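Local coordinates for superoxide dismutase [Cu-Zn] (PDB 7B4O), which probably catalyses the dismutation of superoxide to oxygen and hydrogen peroxide as a Cu,Zn-superoxide dismutase, though this structure carries zinc in place of copper, at residues E129-L132 with K133-P136. Sequence-based numbering, arbitrary orientation.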
loop_
_atom_site.group_PDB
_atom_site.type_symbol
_atom_site.label_atom_id
_atom_site.label_comp_id
_atom_site.label_asym_id
_atom_site.label_seq_id
_atom_site.Cartn_x
_atom_site.Cartn_y
_atom_site.Cartn_z
ATOM N N GLU A 129 8.941 22.444 -0.243
ATOM C CA GLU A 129 7.688 22.918 0.360
ATOM C C GLU A 129 6.620 23.017 -0.737
ATOM O O GLU A 129 6.913 23.451 -1.870
ATOM C CB GLU A 129 7.971 24.258 1.027
ATOM C CG GLU A 129 6.763 24.914 1.666
ATOM C CD GLU A 129 7.116 26.194 2.408
ATOM O OE1 GLU A 129 8.325 26.474 2.600
ATOM O OE2 GLU A 129 6.187 26.924 2.780
ATOM N N ASP A 130 5.405 22.605 -0.404
ATOM C CA ASP A 130 4.199 22.888 -1.209
ATOM C C ASP A 130 3.827 24.346 -0.947
ATOM O O ASP A 130 3.542 24.666 0.220
ATOM C CB ASP A 130 3.093 21.912 -0.819
ATOM C CG ASP A 130 1.754 22.092 -1.517
ATOM O OD1 ASP A 130 1.539 23.138 -2.169
ATOM O OD2 ASP A 130 0.926 21.189 -1.387
ATOM N N ASP A 131 3.830 25.194 -1.982
ATOM C CA ASP A 131 3.557 26.646 -1.791
ATOM C C ASP A 131 2.048 26.894 -1.643
ATOM O O ASP A 131 1.689 28.048 -1.395
ATOM C CB ASP A 131 4.195 27.499 -2.891
ATOM C CG ASP A 131 3.604 27.337 -4.275
ATOM O OD1 ASP A 131 2.454 26.866 -4.384
ATOM O OD2 ASP A 131 4.300 27.707 -5.239
ATOM N N LEU A 132 1.220 25.850 -1.784
ATOM C CA LEU A 132 -0.250 25.870 -1.527
ATOM C C LEU A 132 -0.997 26.722 -2.565
ATOM O O LEU A 132 -2.213 26.919 -2.383
ATOM C CB LEU A 132 -0.516 26.393 -0.108
ATOM C CG LEU A 132 0.284 25.739 1.016
ATOM C CD1 LEU A 132 -0.040 26.368 2.360
ATOM C CD2 LEU A 132 0.044 24.247 1.053
ATOM N N LYS A 133 -0.337 27.163 -3.635
ATOM C CA LYS A 133 -0.916 28.156 -4.578
ATOM C C LYS A 133 -0.630 27.802 -6.030
ATOM O O LYS A 133 -1.556 27.972 -6.851
ATOM C CB LYS A 133 -0.394 29.562 -4.270
ATOM C CG LYS A 133 -0.797 30.110 -2.907
ATOM C CD LYS A 133 -2.282 30.300 -2.730
ATOM C CE LYS A 133 -2.652 30.952 -1.413
ATOM N NZ LYS A 133 -4.123 30.998 -1.233
ATOM N N THR A 134 0.597 27.403 -6.365
ATOM C CA THR A 134 0.998 27.139 -7.768
ATOM C C THR A 134 0.214 25.927 -8.279
ATOM O O THR A 134 0.187 24.898 -7.573
ATOM C CB THR A 134 2.513 26.953 -7.915
ATOM O OG1 THR A 134 3.163 28.120 -7.404
ATOM C CG2 THR A 134 2.919 26.737 -9.356
ATOM N N GLN A 135 -0.398 26.058 -9.457
ATOM C CA GLN A 135 -1.177 24.978 -10.092
ATOM C C GLN A 135 -0.248 24.181 -10.995
ATOM O O GLN A 135 0.642 24.762 -11.616
ATOM C CB GLN A 135 -2.358 25.561 -10.867
ATOM C CG GLN A 135 -3.294 26.375 -9.999
ATOM C CD GLN A 135 -3.865 25.556 -8.871
ATOM O OE1 GLN A 135 -4.395 24.471 -9.086
ATOM N NE2 GLN A 135 -3.751 26.073 -7.661
ATOM N N PRO A 136 -0.439 22.850 -11.129
ATOM C CA PRO A 136 -1.431 22.088 -10.364
ATOM C C PRO A 136 -0.924 21.315 -9.130
ATOM O O PRO A 136 -1.701 20.560 -8.561
ATOM C CB PRO A 136 -1.885 21.077 -11.423
ATOM C CG PRO A 136 -0.608 20.747 -12.171
ATOM C CD PRO A 136 0.198 22.030 -12.162
HETATM O O HOH W 1 -3.746 28.250 -0.446
#
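The carboxylate of Asp131 reaches forward into the turn and is met by the backbone N-H groups of Lys133 and Thr134 and by the Thr134 hydroxyl, a compact example of one acidic side chain ordering an irregular loop. This is the tight side. Asp131 OD1 takes both amides from the same face of the carboxylate: Thr134 N on the syn side at 2.8 Å, almost straight at 174°, and Lys133 N on the anti side at 2.9 Å, more bent. Asp131 OD2 accepts the Thr134 hydroxyl in a very short bond, 2.5 Å to OG1, and this second grip fixes the carboxylate's rotation. A chi1 of 68° sets CG between the backbone N and carbonyl carbon of Asp131, turning the group toward those amides. With an alanine here, both amides and the hydroxyl would probably lose their carboxylate acceptors, freeing the turn to shift. The solvent side is looser: exposed Lys133, bent at chi2, runs past the Leu132 carbonyl, and a water bridges Leu132 O and Lys133 NZ. Just before the turn, Asp130 OD1 accepts from Leu132 N in an Asx turn and from His77 NE2, while OD2 is hydrogen-bonded to His51 NE2; these histidines bind different zinc ions, consistent with the aspartate linking the two metal sites in this family. The whole turn lies in the loop joining strands 122-126 and 143-151, with Leu132 resting on Asn92 of strand 89-95 and on Ala79 of another loop.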